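Local coordinates for protein regulator of polyketide synthase expression (Bifidobacterium adolescentis, PDB 3ONQ) that is of unknown detailed function but, carrying a PucR-type C-terminal helix-turn-helix domain, probably acts as a DNA-binding regulator of polyketide synthase expression, at residues E25-A28 with F29-L33; T37-R40 with V41-L44; A68-S71 with L72-K76; S137-L140 with R141-M144. All coordinates share one frame; numbering follows the deposited sequence.

Contact 1: residues E25-A28 with F29-L33; sequences ERLA and FECLL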
ATOM      1  N   GLU B  25     -21.024  12.976   4.469  1.00 29.63           N
ATOM      2  CA  GLU B  25     -21.286  11.901   3.515  1.00 35.28           C
ATOM      3  C   GLU B  25     -20.678  12.216   2.142  1.00 32.79           C
ATOM      4  O   GLU B  25     -19.992  11.381   1.548  1.00 33.61           O
ATOM      5  CB  GLU B  25     -22.788  11.651   3.369  1.00 32.47           C
ATOM      6  CG  GLU B  25     -23.117  10.507   2.407  1.00 36.14           C
ATOM      7  CD  GLU B  25     -24.593  10.433   2.059  1.00 40.11           C
ATOM      8  OE1 GLU B  25     -25.203  11.497   1.835  1.00 44.91           O
ATOM      9  OE2 GLU B  25     -25.143   9.314   2.006  1.00 38.54           O
ATOM     10  N   ARG B  26     -20.932  13.423   1.642  1.00 30.09           N
ATOM     11  CA  ARG B  26     -20.450  13.790   0.321  1.00 28.82           C
ATOM     12  C   ARG B  26     -18.932  13.749   0.300  1.00 35.80           C
ATOM     13  O   ARG B  26     -18.327  13.324  -0.693  1.00 28.50           O
ATOM     14  CB  ARG B  26     -20.955  15.167  -0.108  1.00 33.53           C
ATOM     15  CG  ARG B  26     -20.408  15.611  -1.459  1.00 47.16           C
ATOM     16  CD  ARG B  26     -20.999  16.944  -1.909  1.00 64.38           C
ATOM     17  NE  ARG B  26     -21.426  17.789  -0.790  1.00 79.81           N
ATOM     18  CZ  ARG B  26     -20.636  18.625  -0.113  1.00 82.05           C
ATOM     19  NH1 ARG B  26     -19.346  18.742  -0.419  1.00 79.23           N
ATOM     20  NH2 ARG B  26     -21.142  19.342   0.887  1.00 79.45           N
ATOM     21  N   LEU B  27     -18.326  14.189   1.403  1.00 28.83           N
ATOM     22  CA  LEU B  27     -16.870  14.184   1.529  1.00 27.41           C
ATOM     23  C   LEU B  27     -16.322  12.761   1.536  1.00 29.30           C
ATOM     24  O   LEU B  27     -15.330  12.468   0.869  1.00 26.90           O
ATOM     25  CB  LEU B  27     -16.418  14.932   2.786  1.00 28.39           C
ATOM     26  CG  LEU B  27     -14.916  14.929   3.073  1.00 36.63           C
ATOM     27  CD1 LEU B  27     -14.141  15.649   1.968  1.00 30.66           C
ATOM     28  CD2 LEU B  27     -14.618  15.568   4.442  1.00 41.85           C
ATOM     29  N   ALA B  28     -16.954  11.873   2.298  1.00 27.41           N
ATOM     30  CA  ALA B  28     -16.501  10.489   2.318  1.00 27.80           C
ATOM     31  C   ALA B  28     -16.688   9.865   0.929  1.00 30.25           C
ATOM     32  O   ALA B  28     -15.817   9.155   0.434  1.00 30.24           O
ATOM     33  CB  ALA B  28     -17.253   9.697   3.357  1.00 30.42           C
ATOM     34  N   PHE B  29     -17.832  10.146   0.310  1.00 22.89           N
ATOM     35  CA  PHE B  29     -18.101   9.686  -1.048  1.00 28.50           C
ATOM     36  C   PHE B  29     -16.979  10.099  -1.988  1.00 30.14           C
ATOM     37  O   PHE B  29     -16.383   9.256  -2.656  1.00 28.86           O
ATOM     38  CB  PHE B  29     -19.446  10.229  -1.542  1.00 25.43           C
ATOM     39  CG  PHE B  29     -19.808   9.802  -2.946  1.00 28.45           C
ATOM     40  CD1 PHE B  29     -20.329   8.540  -3.195  1.00 23.90           C
ATOM     41  CD2 PHE B  29     -19.655  10.674  -4.008  1.00 22.76           C
ATOM     42  CE1 PHE B  29     -20.685   8.154  -4.477  1.00 26.61           C
ATOM     43  CE2 PHE B  29     -19.998  10.297  -5.299  1.00 28.17           C
ATOM     44  CZ  PHE B  29     -20.522   9.034  -5.533  1.00 26.53           C
ATOM     45  N   GLU B  30     -16.666  11.392  -2.031  1.00 24.56           N
ATOM     46  CA  GLU B  30     -15.639  11.851  -2.960  1.00 25.65           C
ATOM     47  C   GLU B  30     -14.273  11.265  -2.648  1.00 27.68           C
ATOM     48  O   GLU B  30     -13.514  10.961  -3.568  1.00 27.10           O
ATOM     49  CB  GLU B  30     -15.560  13.382  -3.011  1.00 26.51           C
ATOM     50  CG  GLU B  30     -16.784  14.035  -3.620  1.00 30.14           C
ATOM     51  CD  GLU B  30     -16.679  15.555  -3.623  1.00 41.85           C
ATOM     52  OE1 GLU B  30     -15.550  16.072  -3.445  1.00 43.09           O
ATOM     53  OE2 GLU B  30     -17.721  16.222  -3.794  1.00 37.09           O
ATOM     54  N   CYS B  31     -13.943  11.121  -1.362  1.00 22.68           N
ATOM     55  CA  CYS B  31     -12.662  10.531  -1.015  1.00 25.20           C
ATOM     56  C   CYS B  31     -12.594   9.102  -1.558  1.00 26.28           C
ATOM     57  O   CYS B  31     -11.627   8.716  -2.203  1.00 26.02           O
ATOM     58  CB  CYS B  31     -12.429  10.541   0.496  1.00 30.73           C
ATOM     59  SG  CYS B  31     -12.191  12.205   1.211  1.00 31.49           S
ATOM     60  N   LEU B  32     -13.635   8.328  -1.299  1.00 27.55           N
ATOM     61  CA  LEU B  32     -13.653   6.938  -1.714  1.00 23.53           C
ATOM     62  C   LEU B  32     -13.579   6.839  -3.232  1.00 25.28           C
ATOM     63  O   LEU B  32     -12.828   6.032  -3.773  1.00 22.82           O
ATOM     64  CB  LEU B  32     -14.910   6.239  -1.190  1.00 25.68           C
ATOM     65  CG  LEU B  32     -15.024   6.125   0.333  1.00 28.70           C
ATOM     66  CD1 LEU B  32     -16.413   5.673   0.742  1.00 22.05           C
ATOM     67  CD2 LEU B  32     -13.948   5.188   0.889  1.00 28.25           C
ATOM     68  N   LEU B  33     -14.362   7.665  -3.920  1.00 25.71           N
ATOM     69  CA  LEU B  33     -14.401   7.620  -5.377  1.00 26.97           C
ATOM     70  C   LEU B  33     -13.044   8.006  -5.973  1.00 30.22           C
ATOM     71  O   LEU B  33     -12.691   7.556  -7.067  1.00 27.23           O
ATOM     72  CB  LEU B  33     -15.507   8.536  -5.915  1.00 24.57           C
ATOM     73  CG  LEU B  33     -16.074   8.209  -7.292  1.00 30.55           C
ATOM     74  CD1 LEU B  33     -16.423   6.731  -7.369  1.00 26.15           C
ATOM     75  CD2 LEU B  33     -17.299   9.072  -7.573  1.00 32.10           C
TER
HETATM   76  O   HOH W   1     -17.729  18.760  -2.844  1.00 48.43           O
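Arg26 and Glu30 stand one turn apart on the helix and run side by side in the same direction, a natural i to i+4 match of opposite charges. They do not close a salt bridge: Arg26 NH1 and Glu30 OE2 remain 4.5 Å apart, with the guanidinium and carboxylate planes turned 54° against each other. A water fills the interval, accepting from Arg26 NH1 (2.9 Å) and donating to Glu30 OE2 (2.7 Å). The same OE2 also lies 3.6 Å from Arg26 CG, so the acid rests along the methylene part of the arginine.

Backbone bonds of the regular i to i+4 kind tie the segments, such as Phe29 N to Glu25 O at 2.8 Å. All of this belongs to the amphipathic helix 21-33, whose other faces pack on helices 39-48 and 132-149 and on strand 86-91.

Apolar contact is made by Leu27, whose CD1 meets Cys31 SG at 4.0 Å; Leu27 then packs on Leu44 and Cys31 on Val41 of helix 39-48. Ala28, with only a methyl group, suits the buried approach to Leu48. Leu32 holds CG beside its backbone N, opposite the carbonyl carbon (chi1 -64°), which lays CG 3.1 Å from Ala28 O.

Contact 2: residues T37-R40 with V41-L44; sequences TDDR and VVSL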
ATOM      1  N   THR B  37      -7.966   6.073   0.741  1.00 27.44           N
ATOM      2  CA  THR B  37      -8.324   5.025   1.688  1.00 30.67           C
ATOM      3  C   THR B  37      -7.590   5.087   3.031  1.00 35.32           C
ATOM      4  O   THR B  37      -7.565   4.128   3.781  1.00 32.88           O
ATOM      5  CB  THR B  37      -8.163   3.649   1.060  1.00 29.92           C
ATOM      6  OG1 THR B  37      -6.801   3.460   0.690  1.00 36.29           O
ATOM      7  CG2 THR B  37      -9.022   3.553  -0.169  1.00 28.68           C
ATOM      8  N   ASP B  38      -7.002   6.232   3.323  1.00 38.75           N
ATOM      9  CA  ASP B  38      -6.191   6.406   4.515  1.00 46.37           C
ATOM     10  C   ASP B  38      -7.018   6.607   5.777  1.00 46.52           C
ATOM     11  O   ASP B  38      -8.236   6.592   5.749  1.00 41.59           O
ATOM     12  CB  ASP B  38      -5.191   7.540   4.326  1.00 44.02           C
ATOM     13  CG  ASP B  38      -5.852   8.878   4.210  1.00 49.11           C
ATOM     14  OD1 ASP B  38      -5.883   9.427   3.102  1.00 44.09           O
ATOM     15  OD2 ASP B  38      -6.343   9.386   5.228  1.00 49.54           O
ATOM     16  N   ASP B  39      -6.328   6.783   6.892  1.00 50.79           N
ATOM     17  CA  ASP B  39      -6.957   6.858   8.204  1.00 49.67           C
ATOM     18  C   ASP B  39      -7.978   7.980   8.331  1.00 32.56           C
ATOM     19  O   ASP B  39      -8.945   7.845   9.059  1.00 36.63           O
ATOM     20  CB  ASP B  39      -5.898   6.948   9.299  1.00 61.20           C
ATOM     21  CG  ASP B  39      -5.298   5.602   9.631  1.00 72.95           C
ATOM     22  OD1 ASP B  39      -5.985   4.578   9.457  1.00 72.44           O
ATOM     23  OD2 ASP B  39      -4.137   5.563  10.067  1.00 79.99           O
ATOM     24  N   ARG B  40      -7.761   9.090   7.645  1.00 25.63           N
ATOM     25  CA  ARG B  40      -8.721  10.178   7.690  1.00 30.55           C
ATOM     26  C   ARG B  40     -10.082   9.725   7.149  1.00 32.22           C
ATOM     27  O   ARG B  40     -11.119  10.084   7.677  1.00 29.96           O
ATOM     28  CB  ARG B  40      -8.216  11.373   6.889  1.00 33.54           C
ATOM     29  CG  ARG B  40      -6.922  11.960   7.390  1.00 37.47           C
ATOM     30  CD  ARG B  40      -6.332  12.929   6.394  1.00 38.46           C
ATOM     31  NE  ARG B  40      -5.949  12.271   5.155  1.00 39.08           N
ATOM     32  CZ  ARG B  40      -5.719  12.901   4.014  1.00 48.21           C
ATOM     33  NH1 ARG B  40      -5.824  14.214   3.941  1.00 45.44           N
ATOM     34  NH2 ARG B  40      -5.380  12.215   2.941  1.00 56.50           N
ATOM     35  N   VAL B  41     -10.058   8.930   6.089  1.00 32.63           N
ATOM     36  CA  VAL B  41     -11.272   8.403   5.472  1.00 28.01           C
ATOM     37  C   VAL B  41     -11.897   7.367   6.384  1.00 26.25           C
ATOM     38  O   VAL B  41     -13.112   7.293   6.525  1.00 28.89           O
ATOM     39  CB  VAL B  41     -10.967   7.799   4.082  1.00 34.50           C
ATOM     40  CG1 VAL B  41     -12.222   7.251   3.446  1.00 28.39           C
ATOM     41  CG2 VAL B  41     -10.328   8.839   3.195  1.00 36.55           C
ATOM     42  N   VAL B  42     -11.058   6.564   7.028  1.00 37.14           N
ATOM     43  CA  VAL B  42     -11.554   5.667   8.057  1.00 31.69           C
ATOM     44  C   VAL B  42     -12.281   6.460   9.147  1.00 35.51           C
ATOM     45  O   VAL B  42     -13.366   6.068   9.593  1.00 31.14           O
ATOM     46  CB  VAL B  42     -10.418   4.854   8.690  1.00 38.55           C
ATOM     47  CG1 VAL B  42     -10.959   3.986   9.827  1.00 39.53           C
ATOM     48  CG2 VAL B  42      -9.714   4.010   7.634  1.00 37.64           C
ATOM     49  N   SER B  43     -11.695   7.585   9.565  1.00 28.98           N
ATOM     50  CA  SER B  43     -12.332   8.435  10.571  1.00 34.28           C
ATOM     51  C   SER B  43     -13.673   9.002  10.084  1.00 33.88           C
ATOM     52  O   SER B  43     -14.656   9.024  10.826  1.00 34.80           O
ATOM     53  CB  SER B  43     -11.399   9.577  11.023  1.00 32.02           C
ATOM     54  OG  SER B  43     -10.301   9.087  11.784  1.00 38.25           O
ATOM     55  N   LEU B  44     -13.717   9.467   8.841  1.00 33.03           N
ATOM     56  CA  LEU B  44     -14.977   9.973   8.308  1.00 31.51           C
ATOM     57  C   LEU B  44     -16.045   8.883   8.315  1.00 28.50           C
ATOM     58  O   LEU B  44     -17.189   9.120   8.698  1.00 27.39           O
ATOM     59  CB  LEU B  44     -14.797  10.515   6.896  1.00 27.03           C
ATOM     60  CG  LEU B  44     -13.943  11.774   6.766  1.00 28.24           C
ATOM     61  CD1 LEU B  44     -13.889  12.186   5.313  1.00 35.22           C
ATOM     62  CD2 LEU B  44     -14.500  12.894   7.610  1.00 29.15           C
TER
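Val42 packs against the first turn of the helix, its CG2 lying 3.5 Å from Asp38 O, while its backbone N donates to that same oxygen at 3.1 Å. Val41 N adds a weak bond to Asp38 O. The close-packed side belongs to Val41 and Leu44: Val41 is buried against Cys31 and Leu32 of helix 21-33, and Leu44 meets Leu27 there, so branched aliphatic chains fit this face.

The solvent side is looser. Asp39, exposed, runs alongside Val42 and comes no nearer than 4.2 Å, from its OD1 to Val42 CG2. Ser43, by contrast, is buried at a subunit boundary, where its small side chain bonds through OG to Glu30 of the second subunit.

At the start of the helix, Asp38 has its CG between the backbone N and the carbonyl carbon (chi1 67°), and the carboxylate turns back to the chain, where OD2 accepts from Arg40 N at 2.8 Å. Arg40 also grips the carboxylate side-on: NE reaches OD2 of Asp38 at 2.9 Å, on its syn side but well out of the carboxylate plane, and NH2 forms a salt bridge to Asp38 OD1 at 2.8 Å, met from above that plane. Two donors thus hold OD2 and fix the carboxylate's rotation, while Arg40 NH1 bonds to Ala9 O. An aspartate that accepts from the backbone N two residues on is the classic N-cap, here of helix 39-48.

Contact 3: residues A68-S71 with L72-K76; sequences ASTS and LAIRK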
ATOM      1  N   ALA B  68     -33.291  13.029  -5.821  1.00 57.64           N
ATOM      2  CA  ALA B  68     -33.924  13.007  -4.511  1.00 59.81           C
ATOM      3  C   ALA B  68     -34.850  11.801  -4.366  1.00 54.23           C
ATOM      4  O   ALA B  68     -34.917  11.185  -3.309  1.00 50.48           O
ATOM      5  CB  ALA B  68     -34.693  14.297  -4.268  1.00 58.71           C
ATOM      6  N   SER B  69     -35.563  11.467  -5.435  1.00 50.07           N
ATOM      7  CA  SER B  69     -36.525  10.377  -5.376  1.00 53.61           C
ATOM      8  C   SER B  69     -35.809   9.035  -5.236  1.00 55.88           C
ATOM      9  O   SER B  69     -36.182   8.195  -4.414  1.00 48.90           O
ATOM     10  CB  SER B  69     -37.402  10.371  -6.621  1.00 55.90           C
ATOM     11  OG  SER B  69     -38.276   9.258  -6.607  1.00 56.49           O
ATOM     12  N   THR B  70     -34.772   8.841  -6.041  1.00 50.49           N
ATOM     13  CA  THR B  70     -34.011   7.612  -5.973  1.00 46.41           C
ATOM     14  C   THR B  70     -33.334   7.452  -4.607  1.00 40.88           C
ATOM     15  O   THR B  70     -33.327   6.361  -4.041  1.00 40.53           O
ATOM     16  CB  THR B  70     -32.989   7.522  -7.117  1.00 46.41           C
ATOM     17  OG1 THR B  70     -33.685   7.338  -8.356  1.00 45.52           O
ATOM     18  CG2 THR B  70     -32.052   6.340  -6.901  1.00 43.03           C
ATOM     19  N   SER B  71     -32.791   8.541  -4.069  1.00 33.29           N
ATOM     20  CA  SER B  71     -32.110   8.496  -2.775  1.00 36.73           C
ATOM     21  C   SER B  71     -33.050   8.099  -1.646  1.00 45.19           C
ATOM     22  O   SER B  71     -32.658   7.378  -0.722  1.00 40.21           O
ATOM     23  CB  SER B  71     -31.476   9.849  -2.431  1.00 41.49           C
ATOM     24  OG  SER B  71     -30.403  10.158  -3.307  1.00 48.80           O
ATOM     25  N   LEU B  72     -34.279   8.598  -1.706  1.00 46.36           N
ATOM     26  CA  LEU B  72     -35.274   8.272  -0.694  1.00 48.51           C
ATOM     27  C   LEU B  72     -35.639   6.799  -0.800  1.00 42.22           C
ATOM     28  O   LEU B  72     -35.685   6.079   0.203  1.00 43.95           O
ATOM     29  CB  LEU B  72     -36.519   9.135  -0.872  1.00 61.21           C
ATOM     30  CG  LEU B  72     -37.669   8.808   0.080  1.00 70.75           C
ATOM     31  CD1 LEU B  72     -37.172   8.816   1.519  1.00 74.91           C
ATOM     32  CD2 LEU B  72     -38.828   9.781  -0.113  1.00 72.14           C
ATOM     33  N   ALA B  73     -35.894   6.360  -2.027  1.00 31.25           N
ATOM     34  CA  ALA B  73     -36.191   4.966  -2.304  1.00 37.12           C
ATOM     35  C   ALA B  73     -35.092   4.042  -1.772  1.00 39.43           C
ATOM     36  O   ALA B  73     -35.382   3.048  -1.126  1.00 35.94           O
ATOM     37  CB  ALA B  73     -36.390   4.758  -3.784  1.00 36.77           C
ATOM     38  N   ILE B  74     -33.831   4.372  -2.042  1.00 36.98           N
ATOM     39  CA  ILE B  74     -32.720   3.526  -1.606  1.00 27.22           C
ATOM     40  C   ILE B  74     -32.561   3.508  -0.081  1.00 31.31           C
ATOM     41  O   ILE B  74     -32.372   2.447   0.518  1.00 30.21           O
ATOM     42  CB  ILE B  74     -31.385   3.962  -2.248  1.00 30.12           C
ATOM     43  CG1 ILE B  74     -31.454   3.844  -3.768  1.00 28.52           C
ATOM     44  CG2 ILE B  74     -30.239   3.123  -1.708  1.00 26.46           C
ATOM     45  CD1 ILE B  74     -30.174   4.297  -4.464  1.00 34.53           C
ATOM     46  N   ARG B  75     -32.627   4.670   0.558  1.00 28.35           N
ATOM     47  CA  ARG B  75     -32.548   4.672   2.017  1.00 30.48           C
ATOM     48  C   ARG B  75     -33.683   3.875   2.659  1.00 35.30           C
ATOM     49  O   ARG B  75     -33.473   3.178   3.649  1.00 37.40           O
ATOM     50  CB  ARG B  75     -32.473   6.090   2.574  1.00 36.64           C
ATOM     51  CG  ARG B  75     -31.250   6.852   2.074  1.00 33.90           C
ATOM     52  CD  ARG B  75     -31.033   8.181   2.807  1.00 39.96           C
ATOM     53  NE  ARG B  75     -30.029   8.981   2.110  1.00 40.56           N
ATOM     54  CZ  ARG B  75     -28.717   8.836   2.267  1.00 41.63           C
ATOM     55  NH1 ARG B  75     -28.244   7.934   3.123  1.00 39.26           N
ATOM     56  NH2 ARG B  75     -27.874   9.602   1.571  1.00 34.26           N
ATOM     57  N   LYS B  76     -34.880   3.961   2.088  1.00 35.45           N
ATOM     58  CA  LYS B  76     -36.014   3.214   2.619  1.00 39.56           C
ATOM     59  C   LYS B  76     -35.812   1.702   2.444  1.00 40.18           C
ATOM     60  O   LYS B  76     -36.112   0.906   3.338  1.00 41.54           O
ATOM     61  CB  LYS B  76     -37.316   3.654   1.947  1.00 47.66           C
ATOM     62  CG  LYS B  76     -38.503   2.772   2.315  1.00 62.45           C
ATOM     63  CD  LYS B  76     -39.764   3.135   1.541  1.00 70.83           C
ATOM     64  CE  LYS B  76     -40.901   2.163   1.853  1.00 72.35           C
ATOM     65  NZ  LYS B  76     -41.239   2.144   3.309  1.00 72.93           N
TER
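Helix 67-80 is one of the helices packed on the mixed beta-sheet of an alpha-beta-alpha sandwich, and Thr70 and Ile74 meet one turn apart on its sheet-facing side. Thr70 CG2 touches Ile74 CD1 at 3.7 Å, the two side chains crossing at a slant. Ile74 CG1 is placed beside the backbone N (chi1 -61°), which folds it over the preceding turn to within 3.1 Å of Thr70 O, the oxygen that also accepts from Ile74 N at 2.9 Å.

The beta-branched pair suits a buried position: Ile74 spreads its carbons on Leu95, Ala97 and Ile88 of two strands, whereas Thr70 offers a methyl group to Ile74 and sends its hydroxyl to Ala117 O, so that a polar atom within the interior is satisfied. Replacing Ile74 by an alanine is likely to leave the Thr70 methyl group without its partner and open a gap against Leu95 and Ile88.

Farther round, Ala73 is small enough to approach Ala117, and Leu72 lies on the exposed side. Ser71 turns its hydroxyl back to Leu67 O, a common way for a helical serine to satisfy itself. Arg75 is long enough to leave the helix surface, its guanidinium making a salt bridge to Glu25 and a hydrogen bond to Val86 O. At its root, Arg75 CG passes 3.2 Å from Ser71 O, which accepts from Arg75 N at 3.0 Å.

Contact 4: residues S137-L140 with R141-M144; sequences SHAL and RETM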
ATOM      1  N   SER B 137     -13.965   1.834  -1.287  1.00 23.03           N
ATOM      2  CA  SER B 137     -13.405   2.615  -2.397  1.00 20.25           C
ATOM      3  C   SER B 137     -13.387   1.773  -3.678  1.00 23.87           C
ATOM      4  O   SER B 137     -13.735   2.251  -4.756  1.00 22.69           O
ATOM      5  CB  SER B 137     -11.990   3.082  -2.068  1.00 26.09           C
ATOM      6  OG  SER B 137     -11.436   3.824  -3.147  1.00 26.01           O
ATOM      7  N   HIS B 138     -12.980   0.517  -3.542  1.00 18.13           N
ATOM      8  CA  HIS B 138     -13.003  -0.434  -4.646  1.00 23.97           C
ATOM      9  C   HIS B 138     -14.412  -0.598  -5.242  1.00 22.66           C
ATOM     10  O   HIS B 138     -14.593  -0.538  -6.459  1.00 27.09           O
ATOM     11  CB  HIS B 138     -12.473  -1.797  -4.169  1.00 26.43           C
ATOM     12  CG  HIS B 138     -12.226  -2.770  -5.277  1.00 32.68           C
ATOM     13  ND1 HIS B 138     -11.561  -3.964  -5.095  1.00 28.00           N
ATOM     14  CD2 HIS B 138     -12.558  -2.726  -6.596  1.00 30.28           C
ATOM     15  CE1 HIS B 138     -11.486  -4.607  -6.246  1.00 27.92           C
ATOM     16  NE2 HIS B 138     -12.085  -3.876  -7.172  1.00 24.48           N
ATOM     17  N   ALA B 139     -15.404  -0.821  -4.384  1.00 23.46           N
ATOM     18  CA  ALA B 139     -16.784  -1.011  -4.830  1.00 23.04           C
ATOM     19  C   ALA B 139     -17.299   0.205  -5.593  1.00 26.13           C
ATOM     20  O   ALA B 139     -17.902   0.084  -6.659  1.00 24.33           O
ATOM     21  CB  ALA B 139     -17.708  -1.322  -3.629  1.00 19.70           C
ATOM     22  N   LEU B 140     -17.074   1.389  -5.045  1.00 21.46           N
ATOM     23  CA  LEU B 140     -17.522   2.599  -5.721  1.00 25.12           C
ATOM     24  C   LEU B 140     -16.802   2.836  -7.059  1.00 24.80           C
ATOM     25  O   LEU B 140     -17.416   3.251  -8.037  1.00 22.68           O
ATOM     26  CB  LEU B 140     -17.389   3.809  -4.802  1.00 25.06           C
ATOM     27  CG  LEU B 140     -18.448   3.837  -3.692  1.00 22.65           C
ATOM     28  CD1 LEU B 140     -18.130   4.893  -2.618  1.00 18.26           C
ATOM     29  CD2 LEU B 140     -19.804   4.111  -4.304  1.00 19.39           C
ATOM     30  N   ARG B 141     -15.504   2.580  -7.105  1.00 20.33           N
ATOM     31  CA  ARG B 141     -14.766   2.814  -8.330  1.00 18.57           C
ATOM     32  C   ARG B 141     -15.098   1.786  -9.426  1.00 22.27           C
ATOM     33  O   ARG B 141     -15.310   2.156 -10.575  1.00 23.41           O
ATOM     34  CB  ARG B 141     -13.265   2.910  -8.057  1.00 20.84           C
ATOM     35  CG  ARG B 141     -12.883   4.235  -7.391  1.00 26.81           C
ATOM     36  CD  ARG B 141     -11.394   4.340  -7.098  1.00 27.32           C
ATOM     37  NE  ARG B 141     -10.553   4.261  -8.291  1.00 21.66           N
ATOM     38  CZ  ARG B 141     -10.194   5.311  -9.027  1.00 26.76           C
ATOM     39  NH1 ARG B 141     -10.614   6.527  -8.703  1.00 33.32           N
ATOM     40  NH2 ARG B 141      -9.413   5.151 -10.090  1.00 22.16           N
ATOM     41  N   GLU B 142     -15.175   0.505  -9.084  1.00 21.12           N
ATOM     42  CA  GLU B 142     -15.532  -0.473 -10.110  1.00 24.47           C
ATOM     43  C   GLU B 142     -16.931  -0.182 -10.634  1.00 23.85           C
ATOM     44  O   GLU B 142     -17.229  -0.427 -11.813  1.00 25.71           O
ATOM     45  CB  GLU B 142     -15.408  -1.919  -9.610  1.00 19.59           C
ATOM     46  CG  GLU B 142     -16.382  -2.315  -8.495  1.00 18.24           C
ATOM     47  CD  GLU B 142     -15.931  -3.589  -7.777  1.00 24.99           C
ATOM     48  OE1 GLU B 142     -15.276  -4.442  -8.411  1.00 26.63           O
ATOM     49  OE2 GLU B 142     -16.211  -3.734  -6.571  1.00 26.64           O
ATOM     50  N   THR B 143     -17.784   0.357  -9.766  1.00 21.12           N
ATOM     51  CA  THR B 143     -19.137   0.733 -10.169  1.00 22.68           C
ATOM     52  C   THR B 143     -19.086   1.929 -11.125  1.00 25.27           C
ATOM     53  O   THR B 143     -19.679   1.902 -12.205  1.00 26.60           O
ATOM     54  CB  THR B 143     -20.033   1.040  -8.961  1.00 19.42           C
ATOM     55  OG1 THR B 143     -20.211  -0.155  -8.187  1.00 22.13           O
ATOM     56  CG2 THR B 143     -21.401   1.537  -9.415  1.00 19.58           C
HETATM   57  N   MSE B 144     -18.360   2.969 -10.733  1.00 26.02           N
HETATM   58  CA  MSE B 144     -18.158   4.123 -11.608  1.00 21.82           C
HETATM   59  C   MSE B 144     -17.617   3.723 -12.994  1.00 24.88           C
HETATM   60  O   MSE B 144     -18.180   4.097 -14.017  1.00 19.56           O
HETATM   61  CB  MSE B 144     -17.208   5.131 -10.973  1.00 15.71           C
HETATM   62  CG  MSE B 144     -16.709   6.223 -11.971  1.00 23.16           C
HETATM   63 SE   MSE B 144     -15.407   7.382 -11.092  0.70 33.54          SE
HETATM   64  CE  MSE B 144     -13.893   6.145 -11.100  1.00 25.74           C
TER
HETATM   65  O   HOH W   2     -12.841  -4.561  -9.754  1.00 21.70           O
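Two first torsions bring His138 and Glu142 together: the histidine has CG anti to its backbone N (chi1 -170°), and the glutamate has CG between its backbone N and carbonyl carbon (chi1 65°), which folds the acid back over the preceding turn. The two side chains then cross with ring and carboxylate planes 27° apart. His138 NE2 and Glu142 OE1 lie 3.5 Å apart without bonding directly; a water in the plane of the ring, at its edge, joins them, 2.8 Å from His138 NE2 and donating to Glu142 OE1. Glu142 OE1 also forms a salt bridge with Arg130, and the His138 ring stacks with Tyr176. With an alanine at Glu142, Arg130 would probably lose its countercharge and the water its bridge to His138.

Thr143 suits its buried place because its hydroxyl has an acceptor at hand: OG1 donates to Ala139 O at 2.8 Å, while Thr143 N reaches that oxygen at 3.1 Å from the opposite face of its plane. Ala139 and Leu140 supply the apolar side toward strand 94-100. Elsewhere on the helix, Arg141 CD passes 4.0 Å from Ser137 OG, which bonds to Leu32 O, as Arg141 NH1 does to Leu33 O; the selenomethionine Met144 sets CE over one guanidinium face of Arg141, toward its rim.

Helix 132-149 is the crossover of a beta-alpha-beta unit, between strands 124-131 and 160-161. Pairing Glu142 with Arg130 therefore ties this helix to the strand before it, and the nearby positive charge would be expected to favour the ionised carboxylate.

The four contacts follow in series along the chain, each a local contact on a separate helix: 21-33, 39-48, 67-80 and 132-149. Contact 1 is the hub. It lies about 10 Å from contact 2 and 12 Å from contact 4, centre to centre, and touches both through packing, with probable hydrogen bonds from Ser137 and Arg141 to its last carbonyls. Contact 3, about 18 Å away, reaches it through the salt bridge of Arg75 to Glu25. Contacts 3 and 4, with centres about 20 Å apart, belong to helices packed on the same mixed sheet. Together they join the N-terminal helices to the sandwich, ahead of the predicted helix-turn-helix region in the chain.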